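Local structure of putative uncharacterized protein (Trichoplax adhaerens, 5OI9) at residues A[251-259]-A[279-290]; A[204-215]-A[236-245]. The protein probably takes part in centriole assembly as a STIL relative, this N-terminal domain being likely to bind CEP85 in support of PLK4 activation. All coordinates share one frame; numbering follows the deposited sequence.

Contact 1: residues A[251-259]-A[279-290]; sequences LSSIPLVGI and YLYSQRLTNKIR
The Tyr279 ring has Gly258 over one face and the aliphatic chain of Lys288, through CD, on the opposite one. Gly258 CA lies 4.3 Å from the Tyr279 ring centroid, a CH-pi contact. Leu256 CB meets the ring's edge near its plane. Arg290 O lies in that plane too and accepts from Tyr279 OH at 2.7 Å, which pins the phenol end. CG of Tyr279 is anti to the backbone N (chi1 179°), carrying the ring from the end of helix 270-281 toward strand 256-264. Lys288 runs back along the ring to donate from NZ to Tyr279 O at 2.7 Å and also to Ser282 O.

The amide of Asn287 lies alongside Pro255, pointing the same way, and its ND2 donates to Ser253 O (2.9 Å), which sits in the amide plane. Leu256 N gives Asn287 O an almost straight bond of 2.9 Å (170°). Ser252 O is gripped twice: Thr286 OG1 approaches in the carbonyl plane at 2.6 Å, Thr286 N from above it. One water accepts from Asn287 N and donates to Leu251 O and Ile254 O. Leu285 CD2 meets Leu256 CD1 at 3.8 Å, the two side chains at about a right angle.

Within this beta-alpha-beta unit, backbone carbonyls are thus satisfied by a mixture of backbone N-H groups, side chains and water, without regular strand pairing, and the ammonium among carbonyls at the helix end probably stays charged.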
loop_
_atom_site.group_PDB
_atom_site.type_symbol
_atom_site.label_atom_id
_atom_site.label_comp_id
_atom_site.label_asym_id
_atom_site.label_seq_id
_atom_site.Cartn_x
_atom_site.Cartn_y
_atom_site.Cartn_z
ATOM N N LEU A 251 -12.754 -8.204 -18.350
ATOM C CA LEU A 251 -11.852 -7.068 -18.182
ATOM C C LEU A 251 -10.564 -7.212 -18.985
ATOM O O LEU A 251 -9.906 -6.204 -19.264
ATOM C CB LEU A 251 -11.510 -6.886 -16.702
ATOM C CG LEU A 251 -12.594 -6.296 -15.802
ATOM C CD1 LEU A 251 -12.195 -6.440 -14.343
ATOM C CD2 LEU A 251 -12.843 -4.835 -16.156
ATOM N N SER A 252 -10.188 -8.434 -19.362
ATOM C CA SER A 252 -8.909 -8.630 -20.039
ATOM C C SER A 252 -8.895 -8.021 -21.438
ATOM O O SER A 252 -7.826 -7.638 -21.928
ATOM C CB SER A 252 -8.567 -10.120 -20.096
ATOM O OG SER A 252 -9.580 -10.858 -20.757
ATOM N N SER A 253 -10.052 -7.909 -22.100
ATOM C CA SER A 253 -10.063 -7.354 -23.450
ATOM C C SER A 253 -11.203 -6.385 -23.740
ATOM O O SER A 253 -11.234 -5.822 -24.838
ATOM C CB SER A 253 -10.086 -8.488 -24.492
ATOM O OG SER A 253 -11.167 -9.371 -24.262
ATOM N N ILE A 254 -12.127 -6.167 -22.813
ATOM C CA ILE A 254 -13.162 -5.149 -23.029
ATOM C C ILE A 254 -12.496 -3.778 -23.126
ATOM O O ILE A 254 -11.496 -3.532 -22.427
ATOM C CB ILE A 254 -14.197 -5.196 -21.894
ATOM C CG1 ILE A 254 -15.462 -4.403 -22.246
ATOM C CG2 ILE A 254 -13.606 -4.703 -20.574
ATOM C CD1 ILE A 254 -16.553 -4.505 -21.201
ATOM N N PRO A 255 -12.959 -2.876 -23.994
ATOM C CA PRO A 255 -12.325 -1.549 -24.092
ATOM C C PRO A 255 -12.600 -0.717 -22.847
ATOM O O PRO A 255 -13.750 -0.392 -22.544
ATOM C CB PRO A 255 -12.973 -0.938 -25.340
ATOM C CG PRO A 255 -14.271 -1.665 -25.486
ATOM C CD PRO A 255 -13.996 -3.065 -25.023
ATOM N N LEU A 256 -11.535 -0.364 -22.133
ATOM C CA LEU A 256 -11.634 0.343 -20.865
ATOM C C LEU A 256 -11.152 1.779 -21.017
ATOM O O LEU A 256 -10.194 2.050 -21.748
ATOM C CB LEU A 256 -10.826 -0.375 -19.781
ATOM C CG LEU A 256 -11.325 -1.774 -19.408
ATOM C CD1 LEU A 256 -10.367 -2.461 -18.449
ATOM C CD2 LEU A 256 -12.725 -1.690 -18.805
ATOM N N VAL A 257 -11.819 2.698 -20.318
ATOM C CA VAL A 257 -11.493 4.117 -20.369
ATOM C C VAL A 257 -11.212 4.706 -18.996
ATOM O O VAL A 257 -10.977 5.914 -18.892
ATOM C CB VAL A 257 -12.603 4.924 -21.072
ATOM C CG1 VAL A 257 -12.673 4.562 -22.549
ATOM C CG2 VAL A 257 -13.944 4.681 -20.384
ATOM N N GLY A 258 -11.237 3.902 -17.942
ATOM C CA GLY A 258 -10.985 4.429 -16.614
ATOM C C GLY A 258 -11.518 3.489 -15.548
ATOM O O GLY A 258 -11.644 2.286 -15.764
ATOM N N ILE A 259 -11.821 4.079 -14.390
ATOM C CA ILE A 259 -12.174 3.335 -13.187
ATOM C C ILE A 259 -13.313 4.044 -12.469
ATOM O O ILE A 259 -13.605 5.216 -12.715
ATOM C CB ILE A 259 -10.978 3.186 -12.221
ATOM C CG1 ILE A 259 -10.508 4.568 -11.755
ATOM C CG2 ILE A 259 -9.842 2.422 -12.874
ATOM C CD1 ILE A 259 -9.380 4.529 -10.731
ATOM N N TYR A 279 -4.776 0.581 -12.252
ATOM C CA TYR A 279 -5.257 0.650 -13.631
ATOM C C TYR A 279 -4.117 0.941 -14.600
ATOM O O TYR A 279 -4.031 0.327 -15.671
ATOM C CB TYR A 279 -6.352 1.712 -13.746
ATOM C CG TYR A 279 -6.907 1.900 -15.142
ATOM C CD1 TYR A 279 -7.762 0.959 -15.706
ATOM C CD2 TYR A 279 -6.591 3.028 -15.890
ATOM C CE1 TYR A 279 -8.279 1.131 -16.978
ATOM C CE2 TYR A 279 -7.106 3.211 -17.162
ATOM C CZ TYR A 279 -7.946 2.259 -17.703
ATOM O OH TYR A 279 -8.454 2.435 -18.972
ATOM N N LEU A 280 -3.228 1.868 -14.239
ATOM C CA LEU A 280 -2.128 2.226 -15.131
ATOM C C LEU A 280 -1.134 1.082 -15.287
ATOM O O LEU A 280 -0.608 0.855 -16.384
ATOM C CB LEU A 280 -1.415 3.472 -14.612
ATOM C CG LEU A 280 -2.220 4.768 -14.659
ATOM C CD1 LEU A 280 -1.376 5.934 -14.191
ATOM C CD2 LEU A 280 -2.737 5.002 -16.066
ATOM N N TYR A 281 -0.859 0.353 -14.204
ATOM C CA TYR A 281 0.189 -0.662 -14.238
ATOM C C TYR A 281 -0.282 -1.987 -14.821
ATOM O O TYR A 281 0.521 -2.706 -15.426
ATOM C CB TYR A 281 0.736 -0.900 -12.830
ATOM C CG TYR A 281 1.971 -0.095 -12.514
ATOM C CD1 TYR A 281 3.229 -0.541 -12.897
ATOM C CD2 TYR A 281 1.884 1.107 -11.828
ATOM C CE1 TYR A 281 4.365 0.191 -12.610
ATOM C CE2 TYR A 281 3.014 1.843 -11.537
ATOM C CZ TYR A 281 4.251 1.381 -11.927
ATOM O OH TYR A 281 5.375 2.118 -11.634
ATOM N N SER A 282 -1.560 -2.328 -14.650
ATOM C CA SER A 282 -2.022 -3.680 -14.939
ATOM C C SER A 282 -1.782 -4.058 -16.395
ATOM O O SER A 282 -2.194 -3.347 -17.315
ATOM C CB SER A 282 -3.508 -3.813 -14.607
ATOM O OG SER A 282 -3.967 -5.127 -14.889
ATOM N N GLN A 283 -1.107 -5.186 -16.596
ATOM C CA GLN A 283 -0.993 -5.794 -17.912
ATOM C C GLN A 283 -2.001 -6.917 -18.115
ATOM O O GLN A 283 -1.980 -7.576 -19.159
ATOM C CB GLN A 283 0.436 -6.302 -18.136
ATOM C CG GLN A 283 1.464 -5.179 -18.184
ATOM C CD GLN A 283 2.889 -5.682 -18.316
ATOM O OE1 GLN A 283 3.123 -6.863 -18.570
ATOM N NE2 GLN A 283 3.851 -4.783 -18.141
ATOM N N ARG A 284 -2.877 -7.156 -17.134
ATOM C CA ARG A 284 -4.022 -8.034 -17.327
ATOM C C ARG A 284 -5.139 -7.355 -18.108
ATOM O O ARG A 284 -5.998 -8.046 -18.664
ATOM C CB ARG A 284 -4.566 -8.509 -15.977
ATOM C CG ARG A 284 -3.537 -9.185 -15.081
ATOM C CD ARG A 284 -2.884 -10.364 -15.781
ATOM N NE ARG A 284 -2.071 -11.153 -14.861
ATOM C CZ ARG A 284 -1.279 -12.152 -15.233
ATOM N NH1 ARG A 284 -1.187 -12.488 -16.512
ATOM N NH2 ARG A 284 -0.576 -12.814 -14.326
ATOM N N LEU A 285 -5.148 -6.024 -18.147
ATOM C CA LEU A 285 -6.105 -5.248 -18.934
ATOM C C LEU A 285 -5.403 -4.851 -20.227
ATOM O O LEU A 285 -4.580 -3.932 -20.239
ATOM C CB LEU A 285 -6.575 -4.019 -18.160
ATOM C CG LEU A 285 -6.993 -4.203 -16.701
ATOM C CD1 LEU A 285 -7.137 -2.851 -16.013
ATOM C CD2 LEU A 285 -8.288 -4.991 -16.606
ATOM N N THR A 286 -5.728 -5.537 -21.321
ATOM C CA THR A 286 -5.011 -5.354 -22.576
ATOM C C THR A 286 -5.674 -4.355 -23.519
ATOM O O THR A 286 -5.116 -4.074 -24.584
ATOM C CB THR A 286 -4.846 -6.699 -23.298
ATOM O OG1 THR A 286 -6.121 -7.152 -23.771
ATOM C CG2 THR A 286 -4.260 -7.747 -22.358
ATOM N N ASN A 287 -6.834 -3.805 -23.166
ATOM C CA ASN A 287 -7.564 -2.919 -24.071
ATOM C C ASN A 287 -7.914 -1.604 -23.379
ATOM O O ASN A 287 -9.054 -1.134 -23.412
ATOM C CB ASN A 287 -8.815 -3.608 -24.606
ATOM C CG ASN A 287 -9.291 -3.012 -25.914
ATOM O OD1 ASN A 287 -8.606 -2.185 -26.516
ATOM N ND2 ASN A 287 -10.464 -3.437 -26.368
ATOM N N LYS A 288 -6.915 -0.983 -22.751
ATOM C CA LYS A 288 -7.086 0.310 -22.087
ATOM C C LYS A 288 -6.926 1.404 -23.134
ATOM O O LYS A 288 -5.842 1.954 -23.328
ATOM C CB LYS A 288 -6.086 0.469 -20.948
ATOM C CG LYS A 288 -6.258 -0.539 -19.818
ATOM C CD LYS A 288 -5.252 -0.311 -18.687
ATOM C CE LYS A 288 -3.854 -0.780 -19.066
ATOM N NZ LYS A 288 -2.891 -0.651 -17.928
ATOM N N ILE A 289 -8.028 1.727 -23.821
ATOM C CA ILE A 289 -7.979 2.715 -24.896
ATOM C C ILE A 289 -7.859 4.139 -24.380
ATOM O O ILE A 289 -7.589 5.055 -25.164
ATOM C CB ILE A 289 -9.213 2.589 -25.813
ATOM C CG1 ILE A 289 -10.488 2.975 -25.065
ATOM C CG2 ILE A 289 -9.316 1.174 -26.361
ATOM C CD1 ILE A 289 -11.727 3.012 -25.945
ATOM N N ARG A 290 -8.061 4.350 -23.084
ATOM C CA ARG A 290 -7.709 5.597 -22.418
ATOM C C ARG A 290 -6.833 5.247 -21.226
ATOM O O ARG A 290 -7.187 4.371 -20.430
ATOM C CB ARG A 290 -8.958 6.368 -21.977
ATOM C CG ARG A 290 -9.791 6.920 -23.135
ATOM C CD ARG A 290 -9.073 8.072 -23.832
ATOM N NE ARG A 290 -9.814 8.568 -24.987
ATOM C CZ ARG A 290 -9.560 8.216 -26.244
ATOM N NH1 ARG A 290 -8.576 7.367 -26.513
ATOM N NH2 ARG A 290 -10.286 8.718 -27.234
HETATM O O HOH W 1 -9.120 -4.370 -21.187
#

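Contact 2: residues A[204-215]-A[236-245]; sequences VSIVPTALARSL and NNSHNLLLVL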
loop_
_atom_site.group_PDB
_atom_site.type_symbol
_atom_site.label_atom_id
_atom_site.label_comp_id
_atom_site.label_asym_id
_atom_site.label_seq_id
_atom_site.Cartn_x
_atom_site.Cartn_y
_atom_site.Cartn_z
ATOM N N VAL A 204 -20.669 12.739 -16.954
ATOM C CA VAL A 204 -20.796 11.946 -18.169
ATOM C C VAL A 204 -21.903 10.920 -17.965
ATOM O O VAL A 204 -22.066 10.379 -16.867
ATOM C CB VAL A 204 -19.463 11.258 -18.534
ATOM C CG1 VAL A 204 -19.591 10.495 -19.839
ATOM C CG2 VAL A 204 -18.346 12.288 -18.624
ATOM N N SER A 205 -22.665 10.665 -19.024
ATOM C CA SER A 205 -23.780 9.730 -18.955
ATOM C C SER A 205 -23.293 8.313 -18.670
ATOM O O SER A 205 -22.331 7.832 -19.275
ATOM C CB SER A 205 -24.569 9.755 -20.265
ATOM O OG SER A 205 -25.519 8.707 -20.302
ATOM N N ILE A 206 -23.976 7.640 -17.748
ATOM C CA ILE A 206 -23.677 6.262 -17.379
ATOM C C ILE A 206 -24.886 5.403 -17.723
ATOM O O ILE A 206 -26.016 5.738 -17.345
ATOM C CB ILE A 206 -23.327 6.132 -15.885
ATOM C CG1 ILE A 206 -22.088 6.968 -15.548
ATOM C CG2 ILE A 206 -23.111 4.673 -15.511
ATOM C CD1 ILE A 206 -21.787 7.035 -14.070
ATOM N N VAL A 207 -24.648 4.307 -18.435
ATOM C CA VAL A 207 -25.724 3.351 -18.725
ATOM C C VAL A 207 -26.296 2.833 -17.410
ATOM O O VAL A 207 -25.533 2.346 -16.551
ATOM C CB VAL A 207 -25.197 2.194 -19.590
ATOM C CG1 VAL A 207 -26.337 1.284 -20.023
ATOM C CG2 VAL A 207 -24.446 2.731 -20.797
ATOM N N PRO A 208 -27.611 2.908 -17.191
ATOM C CA PRO A 208 -28.188 2.561 -15.878
ATOM C C PRO A 208 -28.319 1.056 -15.658
ATOM O O PRO A 208 -29.411 0.518 -15.454
ATOM C CB PRO A 208 -29.548 3.270 -15.925
ATOM C CG PRO A 208 -29.915 3.261 -17.367
ATOM C CD PRO A 208 -28.627 3.418 -18.130
ATOM N N THR A 209 -27.185 0.361 -15.681
ATOM C CA THR A 209 -27.165 -1.050 -15.322
ATOM C C THR A 209 -27.389 -1.210 -13.816
ATOM O O THR A 209 -27.450 -0.238 -13.057
ATOM C CB THR A 209 -25.845 -1.693 -15.741
ATOM O OG1 THR A 209 -24.761 -1.054 -15.052
ATOM C CG2 THR A 209 -25.635 -1.552 -17.240
ATOM N N ALA A 210 -27.503 -2.467 -13.381
ATOM C CA ALA A 210 -27.778 -2.740 -11.973
ATOM C C ALA A 210 -26.651 -2.233 -11.078
ATOM O O ALA A 210 -26.904 -1.710 -9.987
ATOM C CB ALA A 210 -28.000 -4.236 -11.761
ATOM N N LEU A 211 -25.401 -2.376 -11.523
ATOM C CA LEU A 211 -24.275 -1.879 -10.739
ATOM C C LEU A 211 -24.304 -0.358 -10.638
ATOM O O LEU A 211 -24.102 0.202 -9.554
ATOM C CB LEU A 211 -22.959 -2.354 -11.352
ATOM C CG LEU A 211 -21.687 -1.817 -10.696
ATOM C CD1 LEU A 211 -21.603 -2.261 -9.243
ATOM C CD2 LEU A 211 -20.454 -2.257 -11.469
ATOM N N ALA A 212 -24.551 0.326 -11.758
ATOM C CA ALA A 212 -24.647 1.783 -11.736
ATOM C C ALA A 212 -25.790 2.258 -10.848
ATOM O O ALA A 212 -25.671 3.291 -10.178
ATOM C CB ALA A 212 -24.821 2.323 -13.155
ATOM N N ARG A 213 -26.899 1.515 -10.820
ATOM C CA ARG A 213 -28.042 1.926 -10.010
ATOM C C ARG A 213 -27.776 1.726 -8.523
ATOM O O ARG A 213 -28.227 2.524 -7.692
ATOM C CB ARG A 213 -29.294 1.159 -10.440
ATOM C CG ARG A 213 -30.102 1.858 -11.522
ATOM C CD ARG A 213 -31.315 1.042 -11.962
ATOM N NE ARG A 213 -30.991 0.119 -13.045
ATOM C CZ ARG A 213 -31.051 -1.205 -12.948
ATOM N NH1 ARG A 213 -31.437 -1.775 -11.815
ATOM N NH2 ARG A 213 -30.732 -1.957 -13.992
ATOM N N SER A 214 -27.047 0.666 -8.164
ATOM C CA SER A 214 -26.758 0.427 -6.753
ATOM C C SER A 214 -25.708 1.396 -6.222
ATOM O O SER A 214 -25.716 1.720 -5.028
ATOM C CB SER A 214 -26.306 -1.019 -6.543
ATOM O OG SER A 214 -25.103 -1.283 -7.240
ATOM N N LEU A 215 -24.803 1.868 -7.083
ATOM C CA LEU A 215 -23.783 2.814 -6.641
ATOM C C LEU A 215 -24.371 4.201 -6.417
ATOM O O LEU A 215 -23.998 4.892 -5.463
ATOM C CB LEU A 215 -22.645 2.875 -7.658
ATOM C CG LEU A 215 -21.720 1.660 -7.677
ATOM C CD1 LEU A 215 -20.816 1.695 -8.897
ATOM C CD2 LEU A 215 -20.898 1.602 -6.401
ATOM N N ASN A 236 -19.469 2.134 -24.756
ATOM C CA ASN A 236 -20.186 1.503 -25.856
ATOM C C ASN A 236 -20.171 2.405 -27.089
ATOM O O ASN A 236 -19.538 3.465 -27.112
ATOM C CB ASN A 236 -21.620 1.153 -25.442
ATOM C CG ASN A 236 -22.429 2.367 -25.015
ATOM O OD1 ASN A 236 -22.006 3.512 -25.181
ATOM N ND2 ASN A 236 -23.610 2.117 -24.462
ATOM N N ASN A 237 -20.902 1.971 -28.122
ATOM C CA ASN A 237 -20.898 2.683 -29.397
ATOM C C ASN A 237 -21.460 4.092 -29.266
ATOM O O ASN A 237 -21.012 5.005 -29.970
ATOM C CB ASN A 237 -21.690 1.888 -30.435
ATOM C CG ASN A 237 -21.202 0.461 -30.569
ATOM O OD1 ASN A 237 -20.014 0.216 -30.782
ATOM N ND2 ASN A 237 -22.115 -0.493 -30.427
ATOM N N SER A 238 -22.430 4.294 -28.378
ATOM C CA SER A 238 -23.011 5.613 -28.153
ATOM C C SER A 238 -22.141 6.500 -27.269
ATOM O O SER A 238 -22.601 7.568 -26.851
ATOM C CB SER A 238 -24.405 5.475 -27.535
ATOM O OG SER A 238 -25.260 4.706 -28.362
ATOM N N HIS A 239 -20.906 6.078 -26.984
ATOM C CA HIS A 239 -19.983 6.821 -26.122
ATOM C C HIS A 239 -20.567 7.023 -24.725
ATOM O O HIS A 239 -20.390 8.072 -24.103
ATOM C CB HIS A 239 -19.585 8.160 -26.749
ATOM C CG HIS A 239 -18.680 8.024 -27.936
ATOM N ND1 HIS A 239 -18.057 9.103 -28.524
ATOM C CD2 HIS A 239 -18.293 6.935 -28.642
ATOM C CE1 HIS A 239 -17.325 8.685 -29.542
ATOM N NE2 HIS A 239 -17.451 7.373 -29.635
ATOM N N ASN A 240 -21.267 6.007 -24.229
ATOM C CA ASN A 240 -21.775 5.995 -22.867
ATOM C C ASN A 240 -20.941 5.048 -22.013
ATOM O O ASN A 240 -20.416 4.041 -22.499
ATOM C CB ASN A 240 -23.248 5.579 -22.825
ATOM C CG ASN A 240 -24.147 6.538 -23.580
ATOM O OD1 ASN A 240 -24.934 6.126 -24.432
ATOM N ND2 ASN A 240 -24.032 7.826 -23.274
ATOM N N LEU A 241 -20.828 5.381 -20.731
ATOM C CA LEU A 241 -19.980 4.643 -19.807
ATOM C C LEU A 241 -20.714 3.435 -19.242
ATOM O O LEU A 241 -21.884 3.524 -18.856
ATOM C CB LEU A 241 -19.521 5.549 -18.663
ATOM C CG LEU A 241 -18.834 6.857 -19.054
ATOM C CD1 LEU A 241 -18.358 7.602 -17.815
ATOM C CD2 LEU A 241 -17.677 6.597 -20.008
ATOM N N LEU A 242 -20.011 2.307 -19.188
ATOM C CA LEU A 242 -20.514 1.079 -18.585
ATOM C C LEU A 242 -19.612 0.715 -17.415
ATOM O O LEU A 242 -18.393 0.606 -17.582
ATOM C CB LEU A 242 -20.557 -0.061 -19.606
ATOM C CG LEU A 242 -21.814 -0.176 -20.467
ATOM C CD1 LEU A 242 -21.599 -1.152 -21.616
ATOM C CD2 LEU A 242 -22.981 -0.624 -19.608
ATOM N N LEU A 243 -20.207 0.530 -16.240
ATOM C CA LEU A 243 -19.448 0.178 -15.049
ATOM C C LEU A 243 -19.281 -1.332 -14.970
ATOM O O LEU A 243 -20.213 -2.090 -15.257
ATOM C CB LEU A 243 -20.137 0.701 -13.789
ATOM C CG LEU A 243 -20.449 2.201 -13.747
ATOM C CD1 LEU A 243 -20.810 2.624 -12.334
ATOM C CD2 LEU A 243 -19.291 3.031 -14.279
ATOM N N VAL A 244 -18.085 -1.766 -14.579
ATOM C CA VAL A 244 -17.720 -3.177 -14.576
ATOM C C VAL A 244 -17.147 -3.540 -13.214
ATOM O O VAL A 244 -16.387 -2.767 -12.622
ATOM C CB VAL A 244 -16.704 -3.496 -15.696
ATOM C CG1 VAL A 244 -16.469 -4.989 -15.791
ATOM C CG2 VAL A 244 -17.181 -2.947 -17.037
ATOM N N LEU A 245 -17.515 -4.720 -12.717
ATOM C CA LEU A 245 -16.937 -5.231 -11.483
ATOM C C LEU A 245 -15.466 -5.580 -11.686
ATOM O O LEU A 245 -15.038 -5.944 -12.785
ATOM C CB LEU A 245 -17.705 -6.464 -11.008
ATOM C CG LEU A 245 -19.172 -6.248 -10.640
ATOM C CD1 LEU A 245 -19.833 -7.570 -10.283
ATOM C CD2 LEU A 245 -19.284 -5.259 -9.492
HETATM O O HOH W 2 -23.162 0.908 -16.117
HETATM O O HOH W 3 -22.815 -2.888 -15.421
#
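Leu243 holds CG anti to its carbonyl carbon (chi1 -55°), while in Leu211 CG is anti to the backbone N (chi1 175°); the first side chain is thereby turned toward helix 210-215 and the second toward the strand. Leu211 CD2 rests on Leu243 CB at 3.8 Å and also touches Leu245 CD2. Leu215 and Leu243 meet tip to tip, CD1 to CD1 at 3.6 Å, with Ala212 against the same methyl of Leu243. Ile206 also packs here, its CG2 crossing Leu243 at about a right angle.

Ahead of the helix, the backbones join at Ile206 and Leu241. Leu241 N donates to Ser205 O (3.2 Å), and Leu241 O accepts from Val207 N at 2.9 Å, nearly along the C=O axis. Val204 CG1 packs on Leu241 CD1, and Leu242 CD2 lodges against Val207 CB and Thr209 CG2. Two waters carry the link further: one joins Thr209 OG1 and Val207 O to Leu243 N, the other joins Thr209 OG1 to Leu243 O, the hydroxyl lying 2.7 Å from each water O.

At the turn, Asn236 OD1 accepts from Asn240 N at 2.8 Å, while its ND2 touches Val207 CG2. A leucine here would probably leave Asn240 N without its acceptor and let the type I turn shift, disturbing the seat of Asn240 CB on Val207 CG2.

A single bridge of parallel sense thus ties loop 204-209 to strand 241-245, an edge strand of a seven-stranded mixed sheet, and the short helix 210-215 is then laid across that strand at 87°, its leucines also meeting Trp260 and Tyr301 of the sheet.

In the fold
Both contacts are partly buried and hang on the same mixed sheet: contact 2 on one of its edge strands, 241-245, contact 1 on strand 256-264, with strand 229-235 between them. Contact 2 lies farther out, its centre about 29 Å from the chain centre against about 21 Å for contact 1. Their chemistry differs, though not simply with depth: 251-259 with 279-290 is chiefly a polar mesh of loop backbone round one buried tyrosine, whereas 204-215 with 236-245 is mostly leucine packing with a short backbone bridge and waters. The two touch through Leu251, in the connection between strands 241-245 and 256-264, whose CD2 packs on Val244 CG1 at 3.6 Å, and through Val257 on Leu241.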